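Long-range contacts in transcriptional regulator (TetR/AcrR family) (Bacillus halodurans, PDB 5GPA), which probably binds operator DNA as a dimeric TetR-family repressor of fatty acid degradation genes and lets go when an effector binds: residues I12-V17 with Q60-R65; G64-K69 with K125-L130; D79-L84 with G142-E147; H91-A96 with D176-V181. The protein carries 1 engineered substitution. All coordinates share one frame; numbering follows the deposited sequence.

Contact 1. Residues I12-V17 with Q60-R65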
loop_
_atom_site.group_PDB
_atom_site.type_symbol
_atom_site.label_atom_id
_atom_site.label_comp_id
_atom_site.label_asym_id
_atom_site.label_seq_id
_atom_site.Cartn_x
_atom_site.Cartn_y
_atom_site.Cartn_z
ATOM N N ILE A 12 3.989 -21.671 17.538
ATOM C CA ILE A 12 5.013 -21.352 16.547
ATOM C C ILE A 12 4.713 -20.014 15.846
ATOM O O ILE A 12 5.598 -19.172 15.684
ATOM C CB ILE A 12 5.106 -22.497 15.526
ATOM C CG1 ILE A 12 5.543 -23.782 16.257
ATOM C CG2 ILE A 12 6.044 -22.131 14.333
ATOM C CD1 ILE A 12 4.940 -25.032 15.683
ATOM N N ILE A 13 3.466 -19.848 15.420
ATOM C CA ILE A 13 2.994 -18.616 14.774
ATOM C C ILE A 13 3.275 -17.370 15.604
ATOM O O ILE A 13 3.884 -16.414 15.107
ATOM C CB ILE A 13 1.485 -18.699 14.480
ATOM C CG1 ILE A 13 1.245 -19.655 13.314
ATOM C CG2 ILE A 13 0.925 -17.325 14.163
ATOM C CD1 ILE A 13 -0.179 -20.127 13.200
ATOM N N ASP A 14 2.851 -17.388 16.874
ATOM C CA ASP A 14 3.143 -16.303 17.810
ATOM C C ASP A 14 4.626 -16.000 17.842
ATOM O O ASP A 14 5.027 -14.845 17.814
ATOM C CB ASP A 14 2.674 -16.638 19.233
ATOM C CG ASP A 14 1.180 -16.479 19.417
ATOM O OD1 ASP A 14 0.505 -16.021 18.472
ATOM O OD2 ASP A 14 0.683 -16.802 20.520
ATOM N N ALA A 15 5.450 -17.044 17.911
ATOM C CA ALA A 15 6.899 -16.845 17.943
ATOM C C ALA A 15 7.408 -16.349 16.592
ATOM O O ALA A 15 8.401 -15.625 16.509
ATOM C CB ALA A 15 7.607 -18.132 18.328
ATOM N N ALA A 16 6.738 -16.774 15.527
ATOM C CA ALA A 16 7.114 -16.342 14.182
ATOM C C ALA A 16 6.943 -14.813 14.058
ATOM O O ALA A 16 7.831 -14.102 13.584
ATOM C CB ALA A 16 6.276 -17.068 13.143
ATOM N N VAL A 17 5.801 -14.323 14.517
ATOM C CA VAL A 17 5.552 -12.896 14.531
ATOM C C VAL A 17 6.715 -12.171 15.195
ATOM O O VAL A 17 7.252 -11.225 14.637
ATOM C CB VAL A 17 4.245 -12.544 15.262
ATOM C CG1 VAL A 17 4.140 -11.021 15.438
ATOM C CG2 VAL A 17 3.050 -13.067 14.490
ATOM N N GLN A 60 -2.918 -15.963 7.235
ATOM C CA GLN A 60 -4.229 -16.565 7.084
ATOM C C GLN A 60 -4.940 -16.666 8.426
ATOM O O GLN A 60 -6.131 -16.379 8.537
ATOM C CB GLN A 60 -4.102 -17.952 6.455
ATOM C CG GLN A 60 -5.366 -18.509 5.868
ATOM C CD GLN A 60 -5.069 -19.685 4.938
ATOM O OE1 GLN A 60 -3.908 -19.939 4.600
ATOM N NE2 GLN A 60 -6.112 -20.415 4.539
ATOM N N GLU A 61 -4.212 -17.071 9.442
ATOM C CA GLU A 61 -4.732 -17.178 10.783
ATOM C C GLU A 61 -5.090 -15.850 11.410
ATOM O O GLU A 61 -6.162 -15.698 11.883
ATOM C CB GLU A 61 -3.754 -17.899 11.668
ATOM C CG GLU A 61 -4.316 -19.146 12.254
ATOM C CD GLU A 61 -5.502 -18.826 13.102
ATOM O OE1 GLU A 61 -5.351 -18.039 14.039
ATOM O OE2 GLU A 61 -6.586 -19.319 12.808
ATOM N N LYS A 62 -4.159 -14.914 11.414
ATOM C CA LYS A 62 -4.391 -13.617 11.980
ATOM C C LYS A 62 -5.518 -12.893 11.275
ATOM O O LYS A 62 -6.331 -12.286 11.910
ATOM C CB LYS A 62 -3.133 -12.778 11.941
ATOM C CG LYS A 62 -1.996 -13.295 12.795
ATOM C CD LYS A 62 -2.409 -13.663 14.187
ATOM C CE LYS A 62 -1.188 -13.819 15.052
ATOM N NZ LYS A 62 -1.469 -13.924 16.494
ATOM N N MET A 63 -5.556 -12.967 9.959
ATOM C CA MET A 63 -6.603 -12.295 9.220
ATOM C C MET A 63 -7.976 -12.881 9.420
ATOM O O MET A 63 -8.935 -12.162 9.435
ATOM C CB MET A 63 -6.274 -12.203 7.747
ATOM C CG MET A 63 -5.194 -11.177 7.468
ATOM S SD MET A 63 -5.759 -9.499 7.716
ATOM C CE MET A 63 -7.166 -9.540 6.660
ATOM N N GLY A 64 -8.049 -14.182 9.589
ATOM C CA GLY A 64 -9.319 -14.842 9.758
ATOM C C GLY A 64 -10.023 -14.431 11.018
ATOM O O GLY A 64 -11.186 -14.197 11.024
ATOM N N ARG A 65 -9.275 -14.303 12.082
ATOM C CA ARG A 65 -9.808 -13.774 13.320
ATOM C C ARG A 65 -10.052 -12.262 13.280
ATOM O O ARG A 65 -10.995 -11.797 13.866
ATOM C CB ARG A 65 -8.898 -14.121 14.492
ATOM C CG ARG A 65 -7.736 -13.170 14.705
ATOM C CD ARG A 65 -7.106 -13.361 16.077
ATOM N NE ARG A 65 -6.265 -14.568 16.130
ATOM C CZ ARG A 65 -4.991 -14.578 16.491
ATOM N NH1 ARG A 65 -4.323 -15.714 16.493
ATOM N NH2 ARG A 65 -4.386 -13.447 16.848
#

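Contact 2. Residues G64-K69 with K125-L130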
loop_
_atom_site.group_PDB
_atom_site.type_symbol
_atom_site.label_atom_id
_atom_site.label_comp_id
_atom_site.label_asym_id
_atom_site.label_seq_id
_atom_site.Cartn_x
_atom_site.Cartn_y
_atom_site.Cartn_z
ATOM N N GLY A 64 -8.049 -14.182 9.589
ATOM C CA GLY A 64 -9.319 -14.842 9.758
ATOM C C GLY A 64 -10.023 -14.431 11.018
ATOM O O GLY A 64 -11.186 -14.197 11.024
ATOM N N ARG A 65 -9.275 -14.303 12.082
ATOM C CA ARG A 65 -9.808 -13.774 13.320
ATOM C C ARG A 65 -10.052 -12.262 13.280
ATOM O O ARG A 65 -10.995 -11.797 13.866
ATOM C CB ARG A 65 -8.898 -14.121 14.492
ATOM C CG ARG A 65 -7.736 -13.170 14.705
ATOM C CD ARG A 65 -7.106 -13.361 16.077
ATOM N NE ARG A 65 -6.265 -14.568 16.130
ATOM C CZ ARG A 65 -4.991 -14.578 16.491
ATOM N NH1 ARG A 65 -4.323 -15.714 16.493
ATOM N NH2 ARG A 65 -4.386 -13.447 16.848
ATOM N N PHE A 66 -9.178 -11.520 12.607
ATOM C CA PHE A 66 -9.311 -10.088 12.462
ATOM C C PHE A 66 -10.660 -9.749 11.878
ATOM O O PHE A 66 -11.352 -8.924 12.393
ATOM C CB PHE A 66 -8.149 -9.595 11.625
ATOM C CG PHE A 66 -8.197 -8.160 11.227
ATOM C CD1 PHE A 66 -8.987 -7.754 10.206
ATOM C CD2 PHE A 66 -7.340 -7.244 11.798
ATOM C CE1 PHE A 66 -8.986 -6.450 9.795
ATOM C CE2 PHE A 66 -7.334 -5.937 11.399
ATOM C CZ PHE A 66 -8.163 -5.547 10.391
ATOM N N VAL A 67 -11.040 -10.446 10.837
ATOM C CA VAL A 67 -12.281 -10.219 10.153
ATOM C C VAL A 67 -13.510 -10.635 10.947
ATOM O O VAL A 67 -14.449 -9.905 11.055
ATOM C CB VAL A 67 -12.241 -10.903 8.786
ATOM C CG1 VAL A 67 -13.589 -10.894 8.105
ATOM C CG2 VAL A 67 -11.169 -10.274 7.919
ATOM N N ASP A 68 -13.512 -11.829 11.489
ATOM C CA ASP A 68 -14.651 -12.290 12.294
ATOM C C ASP A 68 -14.926 -11.410 13.511
ATOM O O ASP A 68 -16.085 -11.185 13.837
ATOM C CB ASP A 68 -14.462 -13.737 12.742
ATOM C CG ASP A 68 -14.596 -14.705 11.603
ATOM O OD1 ASP A 68 -15.727 -14.925 11.130
ATOM O OD2 ASP A 68 -13.574 -15.266 11.182
ATOM N N LYS A 69 -13.883 -10.906 14.164
ATOM C CA LYS A 69 -14.096 -9.927 15.214
ATOM C C LYS A 69 -14.700 -8.622 14.699
ATOM O O LYS A 69 -15.576 -8.056 15.355
ATOM C CB LYS A 69 -12.805 -9.644 15.965
ATOM C CG LYS A 69 -12.259 -10.830 16.735
ATOM C CD LYS A 69 -11.034 -10.446 17.568
ATOM C CE LYS A 69 -10.209 -11.671 17.911
ATOM N NZ LYS A 69 -8.940 -11.359 18.646
ATOM N N LYS A 125 -8.487 -11.233 0.541
ATOM C CA LYS A 125 -9.816 -11.212 -0.080
ATOM C C LYS A 125 -10.953 -11.323 0.928
ATOM O O LYS A 125 -12.033 -10.772 0.714
ATOM C CB LYS A 125 -9.938 -12.328 -1.126
ATOM C CG LYS A 125 -9.900 -11.795 -2.555
ATOM C CD LYS A 125 -9.637 -12.896 -3.575
ATOM C CE LYS A 125 -9.301 -12.312 -4.946
ATOM N NZ LYS A 125 -8.735 -13.347 -5.853
ATOM N N GLY A 126 -10.709 -12.026 2.028
ATOM C CA GLY A 126 -11.716 -12.164 3.067
ATOM C C GLY A 126 -12.094 -10.818 3.654
ATOM O O GLY A 126 -13.270 -10.526 3.860
ATOM N N TYR A 127 -11.097 -9.990 3.932
ATOM C CA TYR A 127 -11.361 -8.651 4.456
ATOM C C TYR A 127 -12.073 -7.784 3.386
ATOM O O TYR A 127 -13.082 -7.130 3.677
ATOM C CB TYR A 127 -10.056 -8.003 4.922
ATOM C CG TYR A 127 -10.197 -6.680 5.668
ATOM C CD1 TYR A 127 -11.337 -6.369 6.392
ATOM C CD2 TYR A 127 -9.177 -5.739 5.627
ATOM C CE1 TYR A 127 -11.457 -5.142 7.061
ATOM C CE2 TYR A 127 -9.282 -4.525 6.283
ATOM C CZ TYR A 127 -10.410 -4.228 7.001
ATOM O OH TYR A 127 -10.484 -3.009 7.664
ATOM N N LEU A 128 -11.574 -7.819 2.149
ATOM C CA LEU A 128 -12.164 -7.042 1.051
ATOM C C LEU A 128 -13.631 -7.430 0.812
ATOM O O LEU A 128 -14.448 -6.580 0.490
ATOM C CB LEU A 128 -11.330 -7.203 -0.232
ATOM C CG LEU A 128 -9.843 -6.801 -0.087
ATOM C CD1 LEU A 128 -9.031 -7.076 -1.357
ATOM C CD2 LEU A 128 -9.684 -5.331 0.309
ATOM N N ASN A 129 -13.963 -8.710 0.992
ATOM C CA ASN A 129 -15.349 -9.156 0.936
ATOM C C ASN A 129 -16.214 -8.500 1.997
ATOM O O ASN A 129 -17.334 -8.096 1.721
ATOM C CB ASN A 129 -15.429 -10.675 1.080
ATOM C CG ASN A 129 -15.007 -11.379 -0.172
ATOM O OD1 ASN A 129 -14.957 -10.765 -1.233
ATOM N ND2 ASN A 129 -14.696 -12.671 -0.067
ATOM N N LEU A 130 -15.687 -8.380 3.208
ATOM C CA LEU A 130 -16.419 -7.741 4.286
ATOM C C LEU A 130 -16.715 -6.287 3.944
ATOM O O LEU A 130 -17.826 -5.793 4.169
ATOM C CB LEU A 130 -15.631 -7.837 5.600
ATOM C CG LEU A 130 -16.236 -7.123 6.808
ATOM C CD1 LEU A 130 -17.640 -7.638 7.098
ATOM C CD2 LEU A 130 -15.335 -7.284 8.036
#

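Contact 3. Residues D79-L84 with G142-E147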
loop_
_atom_site.group_PDB
_atom_site.type_symbol
_atom_site.label_atom_id
_atom_site.label_comp_id
_atom_site.label_asym_id
_atom_site.label_seq_id
_atom_site.Cartn_x
_atom_site.Cartn_y
_atom_site.Cartn_z
ATOM N N ASP A 79 -26.973 1.814 12.476
ATOM C CA ASP A 79 -26.595 2.598 11.312
ATOM C C ASP A 79 -25.324 2.025 10.641
ATOM O O ASP A 79 -24.424 1.501 11.308
ATOM C CB ASP A 79 -26.421 4.081 11.706
ATOM C CG ASP A 79 -25.702 4.879 10.650
ATOM O OD1 ASP A 79 -26.369 5.637 9.892
ATOM O OD2 ASP A 79 -24.468 4.745 10.610
ATOM N N VAL A 80 -25.265 2.129 9.315
ATOM C CA VAL A 80 -24.166 1.560 8.541
ATOM C C VAL A 80 -22.927 2.450 8.597
ATOM O O VAL A 80 -21.803 1.996 8.396
ATOM C CB VAL A 80 -24.613 1.314 7.077
ATOM C CG1 VAL A 80 -23.446 1.191 6.098
ATOM C CG2 VAL A 80 -25.503 0.087 7.008
ATOM N N GLU A 81 -23.115 3.727 8.892
ATOM C CA GLU A 81 -21.951 4.586 9.059
ATOM C C GLU A 81 -21.335 4.254 10.408
ATOM O O GLU A 81 -20.121 4.340 10.565
ATOM C CB GLU A 81 -22.325 6.069 8.937
ATOM C CG GLU A 81 -22.325 6.535 7.482
ATOM C CD GLU A 81 -23.471 7.467 7.146
ATOM O OE1 GLU A 81 -23.444 8.634 7.611
ATOM O OE2 GLU A 81 -24.382 7.038 6.397
ATOM N N GLU A 82 -22.143 3.818 11.374
ATOM C CA GLU A 82 -21.517 3.352 12.613
ATOM C C GLU A 82 -20.849 1.997 12.350
ATOM O O GLU A 82 -19.861 1.665 13.007
ATOM C CB GLU A 82 -22.498 3.290 13.798
ATOM C CG GLU A 82 -22.186 2.182 14.837
ATOM C CD GLU A 82 -23.159 2.126 16.024
ATOM O OE1 GLU A 82 -23.554 3.200 16.538
ATOM O OE2 GLU A 82 -23.505 1.005 16.462
ATOM N N LYS A 83 -21.335 1.255 11.358
ATOM C CA LYS A 83 -20.644 0.036 10.969
ATOM C C LYS A 83 -19.298 0.372 10.354
ATOM O O LYS A 83 -18.314 -0.311 10.607
ATOM C CB LYS A 83 -21.471 -0.786 9.998
ATOM C CG LYS A 83 -22.703 -1.409 10.614
ATOM C CD LYS A 83 -23.350 -2.383 9.649
ATOM C CE LYS A 83 -24.559 -3.067 10.274
ATOM N NZ LYS A 83 -25.041 -4.237 9.468
ATOM N N LEU A 84 -19.258 1.432 9.557
ATOM C CA LEU A 84 -17.994 1.876 8.977
ATOM C C LEU A 84 -17.050 2.354 10.085
ATOM O O LEU A 84 -15.849 2.072 10.057
ATOM C CB LEU A 84 -18.219 2.986 7.947
ATOM C CG LEU A 84 -16.931 3.408 7.221
ATOM C CD1 LEU A 84 -16.334 2.190 6.536
ATOM C CD2 LEU A 84 -17.173 4.517 6.217
ATOM N N GLY A 142 -29.524 3.533 1.291
ATOM C CA GLY A 142 -29.399 4.942 0.978
ATOM C C GLY A 142 -28.474 5.749 1.870
ATOM O O GLY A 142 -28.559 6.974 1.882
ATOM N N TYR A 143 -27.586 5.085 2.611
ATOM C CA TYR A 143 -26.553 5.801 3.364
ATOM C C TYR A 143 -25.422 6.279 2.440
ATOM O O TYR A 143 -24.949 7.410 2.562
ATOM C CB TYR A 143 -25.978 4.924 4.482
ATOM C CG TYR A 143 -26.946 4.559 5.593
ATOM C CD1 TYR A 143 -27.809 5.502 6.150
ATOM C CD2 TYR A 143 -27.001 3.261 6.086
ATOM C CE1 TYR A 143 -28.688 5.154 7.178
ATOM C CE2 TYR A 143 -27.867 2.905 7.110
ATOM C CZ TYR A 143 -28.711 3.851 7.649
ATOM O OH TYR A 143 -29.580 3.490 8.662
ATOM N N PHE A 144 -24.981 5.416 1.526
ATOM C CA PHE A 144 -23.937 5.781 0.570
ATOM C C PHE A 144 -24.602 6.136 -0.753
ATOM O O PHE A 144 -25.631 5.561 -1.086
ATOM C CB PHE A 144 -22.935 4.630 0.364
ATOM C CG PHE A 144 -22.227 4.197 1.614
ATOM C CD1 PHE A 144 -21.817 5.123 2.552
ATOM C CD2 PHE A 144 -21.987 2.855 1.851
ATOM C CE1 PHE A 144 -21.166 4.719 3.690
ATOM C CE2 PHE A 144 -21.351 2.441 2.993
ATOM C CZ PHE A 144 -20.934 3.373 3.914
ATOM N N PHE A 145 -24.008 7.038 -1.534
ATOM C CA PHE A 145 -24.683 7.463 -2.762
ATOM C C PHE A 145 -24.750 6.277 -3.733
ATOM O O PHE A 145 -23.875 5.412 -3.725
ATOM C CB PHE A 145 -24.016 8.717 -3.369
ATOM C CG PHE A 145 -22.713 8.474 -4.069
ATOM C CD1 PHE A 145 -21.526 8.402 -3.360
ATOM C CD2 PHE A 145 -22.672 8.372 -5.450
ATOM C CE1 PHE A 145 -20.310 8.203 -4.025
ATOM C CE2 PHE A 145 -21.480 8.170 -6.118
ATOM C CZ PHE A 145 -20.291 8.082 -5.406
ATOM N N GLN A 146 -25.806 6.207 -4.539
ATOM C CA GLN A 146 -26.152 4.941 -5.195
ATOM C C GLN A 146 -25.317 4.658 -6.450
ATOM O O GLN A 146 -25.114 3.503 -6.825
ATOM C CB GLN A 146 -27.651 4.918 -5.534
ATOM C CG GLN A 146 -28.377 3.647 -5.045
ATOM C CD GLN A 146 -28.198 2.399 -5.923
ATOM O OE1 GLN A 146 -27.401 2.375 -6.854
ATOM N NE2 GLN A 146 -28.929 1.339 -5.587
ATOM N N GLU A 147 -24.779 5.697 -7.074
ATOM C CA GLU A 147 -23.928 5.523 -8.253
ATOM C C GLU A 147 -22.492 5.119 -7.875
ATOM O O GLU A 147 -21.609 5.080 -8.720
ATOM C CB GLU A 147 -23.901 6.810 -9.089
ATOM C CG GLU A 147 -25.198 7.102 -9.840
ATOM C CD GLU A 147 -25.156 8.403 -10.651
ATOM O OE1 GLU A 147 -24.244 9.238 -10.433
ATOM O OE2 GLU A 147 -26.041 8.585 -11.518
#

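Contact 4. Residues H91-A96 with D176-V181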
loop_
_atom_site.group_PDB
_atom_site.type_symbol
_atom_site.label_atom_id
_atom_site.label_comp_id
_atom_site.label_asym_id
_atom_site.label_seq_id
_atom_site.Cartn_x
_atom_site.Cartn_y
_atom_site.Cartn_z
ATOM N N HIS A 91 -10.076 -2.036 12.934
ATOM C CA HIS A 91 -8.855 -2.200 12.146
ATOM C C HIS A 91 -7.662 -1.594 12.878
ATOM O O HIS A 91 -6.650 -2.255 13.071
ATOM C CB HIS A 91 -9.043 -1.557 10.762
ATOM C CG HIS A 91 -7.909 -1.784 9.796
ATOM N ND1 HIS A 91 -8.112 -2.092 8.465
ATOM C CD2 HIS A 91 -6.564 -1.725 9.959
ATOM C CE1 HIS A 91 -6.947 -2.217 7.853
ATOM N NE2 HIS A 91 -5.991 -2.006 8.739
ATOM N N PHE A 92 -7.780 -0.332 13.277
ATOM C CA PHE A 92 -6.701 0.347 13.972
ATOM C C PHE A 92 -6.410 -0.295 15.343
ATOM O O PHE A 92 -5.249 -0.456 15.715
ATOM C CB PHE A 92 -7.027 1.836 14.140
ATOM C CG PHE A 92 -6.975 2.629 12.848
ATOM C CD1 PHE A 92 -6.578 2.023 11.660
ATOM C CD2 PHE A 92 -7.315 3.969 12.831
ATOM C CE1 PHE A 92 -6.515 2.736 10.484
ATOM C CE2 PHE A 92 -7.257 4.693 11.655
ATOM C CZ PHE A 92 -6.865 4.069 10.476
ATOM N N LYS A 93 -7.457 -0.671 16.076
ATOM C CA LYS A 93 -7.289 -1.209 17.436
ATOM C C LYS A 93 -6.530 -2.519 17.444
ATOM O O LYS A 93 -5.641 -2.732 18.261
ATOM C CB LYS A 93 -8.642 -1.429 18.103
ATOM C CG LYS A 93 -8.932 -0.507 19.232
ATOM C CD LYS A 93 -10.017 -1.091 20.123
ATOM C CE LYS A 93 -10.740 0.032 20.829
ATOM N NZ LYS A 93 -11.469 -0.447 22.025
ATOM N N GLN A 94 -6.890 -3.411 16.539
ATOM C CA GLN A 94 -6.235 -4.713 16.498
ATOM C C GLN A 94 -4.758 -4.582 16.152
ATOM O O GLN A 94 -3.922 -5.347 16.625
ATOM C CB GLN A 94 -6.961 -5.624 15.516
ATOM C CG GLN A 94 -8.336 -5.989 16.056
ATOM C CD GLN A 94 -9.033 -7.022 15.229
ATOM O OE1 GLN A 94 -8.793 -8.217 15.386
ATOM N NE2 GLN A 94 -9.914 -6.579 14.348
ATOM N N LEU A 95 -4.418 -3.589 15.349
ATOM C CA LEU A 95 -3.020 -3.400 15.020
ATOM C C LEU A 95 -2.316 -2.640 16.131
ATOM O O LEU A 95 -1.156 -2.895 16.442
ATOM C CB LEU A 95 -2.896 -2.672 13.692
ATOM C CG LEU A 95 -3.111 -3.659 12.548
ATOM C CD1 LEU A 95 -2.944 -2.938 11.249
ATOM C CD2 LEU A 95 -2.144 -4.851 12.653
ATOM N N ALA A 96 -3.027 -1.697 16.733
ATOM C CA ALA A 96 -2.470 -0.965 17.854
ATOM C C ALA A 96 -2.188 -1.936 19.011
ATOM O O ALA A 96 -1.261 -1.733 19.780
ATOM C CB ALA A 96 -3.411 0.149 18.283
ATOM N N ASP A 176 -0.349 7.445 18.900
ATOM C CA ASP A 176 -1.623 6.816 19.146
ATOM C C ASP A 176 -2.372 6.637 17.833
ATOM O O ASP A 176 -2.922 7.597 17.312
ATOM C CB ASP A 176 -2.425 7.680 20.119
ATOM C CG ASP A 176 -3.443 6.898 20.891
ATOM O OD1 ASP A 176 -3.814 5.791 20.441
ATOM O OD2 ASP A 176 -3.865 7.389 21.962
ATOM N N LEU A 177 -2.388 5.419 17.299
ATOM C CA LEU A 177 -3.055 5.171 16.021
ATOM C C LEU A 177 -4.564 5.362 16.158
ATOM O O LEU A 177 -5.232 5.851 15.258
ATOM C CB LEU A 177 -2.725 3.765 15.516
ATOM C CG LEU A 177 -3.335 3.279 14.206
ATOM C CD1 LEU A 177 -2.762 4.048 12.998
ATOM C CD2 LEU A 177 -3.105 1.781 14.058
ATOM N N THR A 178 -5.111 5.009 17.310
ATOM C CA THR A 178 -6.559 5.085 17.477
ATOM C C THR A 178 -7.072 6.521 17.625
ATOM O O THR A 178 -8.276 6.745 17.641
ATOM C CB THR A 178 -7.020 4.225 18.674
ATOM O OG1 THR A 178 -6.411 4.709 19.873
ATOM C CG2 THR A 178 -6.606 2.774 18.458
ATOM N N ALA A 179 -6.170 7.499 17.687
ATOM C CA ALA A 179 -6.575 8.910 17.603
ATOM C C ALA A 179 -7.016 9.312 16.187
ATOM O O ALA A 179 -7.578 10.389 15.979
ATOM C CB ALA A 179 -5.440 9.816 18.050
ATOM N N LEU A 180 -6.730 8.457 15.211
ATOM C CA LEU A 180 -7.032 8.753 13.820
ATOM C C LEU A 180 -8.358 8.142 13.358
ATOM O O LEU A 180 -8.814 8.425 12.250
ATOM C CB LEU A 180 -5.887 8.254 12.931
ATOM C CG LEU A 180 -4.560 8.953 13.221
ATOM C CD1 LEU A 180 -3.428 8.390 12.353
ATOM C CD2 LEU A 180 -4.697 10.484 13.063
ATOM N N VAL A 181 -8.976 7.319 14.212
ATOM C CA VAL A 181 -10.208 6.624 13.865
ATOM C C VAL A 181 -11.290 7.570 13.369
ATOM O O VAL A 181 -11.878 7.355 12.297
ATOM C CB VAL A 181 -10.795 5.815 15.057
ATOM C CG1 VAL A 181 -12.234 5.369 14.740
ATOM C CG2 VAL A 181 -9.934 4.603 15.383
#

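Contact 1. Residues I12-V17 with Q60-R65
The carboxylate of Asp14 presents its OD1 corner to the ammonium group of Lys62. Asp14 OD1 and Lys62 NZ are 3.5 Å apart, a salt bridge whose hydrogen bond is weak. The guanidinium of Arg65 lies close by, and its NH1 makes a long ion pair of 3.5 Å with Glu61 OE1, so two acids and two bases gather at the partly exposed edge. Lys62 NZ and Arg65 NH2, both donors, sit 3.0 Å apart without bonding; the neighbouring carboxylates probably offset their like charges. Beneath them the contact is apolar. Lys62 bends at its second torsion (chi2 -48°) and then runs out straight, passing alongside Ile13 in the opposite sense. Its CE comes to 4.2 Å from Ile13 CG2 and 4.3 Å from Val17 CG2. Lysine suits this place because a long greasy stem can cross to the branched residues while its tip reaches the acid. The axes of the two segments pass 11.8 Å apart, nearly perpendicular at 99°. Helix 7-23 belongs to the DNA-binding head, where Ile12 packs on helices 30-37 and 41-47 and Ala15 on helix 30-37; helix 51-75 carries Leu58 beneath Ile13 and Val17 and leads to the regulatory domain.

Contact 2. Residues G64-K69 with K125-L130
Tyr127 meets Val67 and Phe66 from its CB to the far end of its ring. CB rests 3.9 Å from Val67 CG2, and that same methyl lies 3.8 Å from Tyr127 CA, close against the backbone. With CG anti to the backbone N (chi1 -172°), the ring turns one face to Phe66, whose CE1 stands over its centre. Phe66 CE1 is 3.9 Å from Tyr127 CE1 and 3.8 Å from Tyr127 CZ. This is a T-shaped pair: the edge of Phe66 points into the face of Tyr127, with planes 81° apart and centroids separated by 5.2 Å. At the tip, Tyr127 OH hydrogen-bonds to ND1 of His91, which gives a buried hydroxyl its partner, while the His91 ring also packs edge-to-face with Phe66. An aromatic residue with a polar end thus fits a place that is oily along its length and polar at its far end. On the other side of Val67, CG1 touches Leu130 CD2 at 4.0 Å. Gly126, without a side chain, brings its backbone up to Val67, and the CA atoms of Val67 and Tyr127 come within 6.0 Å. Segments 64-69 and 125-130 run almost parallel (13°) inside the regulatory domain of the TetR fold. Helix 80-96 adds Leu87 and His91 around Tyr127, and helix 150-170 covers it with Phe158 and Leu161.

Contact 3. Residues D79-L84 with G142-E147
Val80 and Tyr143 face each other with their CA atoms 7.1 Å apart, where the first turn of one helix meets an irregular loop. Asp79 is the N-cap of helix 80-96, a standard helix-start motif, whereas 142-147 is a connection between the long helices 115-140 and 150-170 of the all-helical regulatory domain. Gly142 has a positive phi (70°), a conformation readily adopted by glycine; Tyr143 keeps helical angles and the chain becomes extended at Phe144. The cap is made by Asp79 OD2, which accepts the backbone N of Glu82 at 2.6 Å; a second approach, from Glu81 N, is too short to be trusted in detail. Aspartate's short side chain lets it reach forward to the amides of the first turn, and its other oxygen, OD1, stands over one face of the Tyr143 ring, toward the rim, 3.6 Å from CE1. The two planes are tilted by 46°. Glu81 comes to the base of the same side chain, its OE2 3.3 Å from Tyr143 CB. Phe144 is buried, packing on Leu189 of its own chain and on Leu192 of the second subunit. Val80 forks between the aromatics: CG2 lies 3.6 Å from Tyr143 CD2, CG1 3.9 Å from Phe144 CE2.

Contact 4. Residues H91-A96 with D176-V181
Phe92 has its CG anti to the carbonyl carbon (chi1 -71°) and Leu177 its CG anti to the backbone N (chi1 179°), and these two settings send the ring and the isobutyl group across each other at about a right angle. Leu177 CD1 lies over one face of the ring, while CD2 reaches inward to Phe92 CB at 3.9 Å and touches Phe92 O at 3.5 Å. The ring edge meets the backbone where the 3-10 turn gives way to the next helix, at Leu180 C, 4.0 Å from Phe92 CE2. Val181 CG2 comes 3.7 Å from Phe92 CD2, the two side chains sliding past in opposite senses. A flat ring suits this place, since it can take a leucine methyl on its face while its edge abuts the chain. Nearer the surface, Thr178 divides its work. Its CG2 lies 4.1 Å from both Lys93 CG and Ala96 CB, the small alanine giving the methyl close access to the helix. Its OG1 turns instead to its own segment and donates to Asp176 OD1 at 2.9 Å, from above the carboxylate plane. The contact thus fastens the end of helix 80-96 to the lead-in of helix 181-190. Helix 150-170 closes the inner side, with Leu161 against Phe92, Val164 against Leu180 and Val165 against Leu95; helix 99-108 also meets Leu95, and Leu180 further touches Arg151 of the second subunit.

Helix 51-75 links the DNA-binding head to the regulatory domain, and contacts 1 and 2 share it, contact 1 on the head side and contact 2 within the domain. Both are buried, and the centre of contact 2 lies nearest the chain centre, about 8 Å away. Contact 1 adds ions to an apolar stem; contact 2 is aromatic and aliphatic. Met63 of contact 1 packs on Tyr127 of contact 2. Contacts 3 and 4 sit at the two ends of helix 80-96, about 22 Å apart between centres; both are only partly buried and reach the second subunit, and contact 3 alone combines acids with aromatic rings. The polar link of contact 2 is made to His91 of contact 4, not across its own segments.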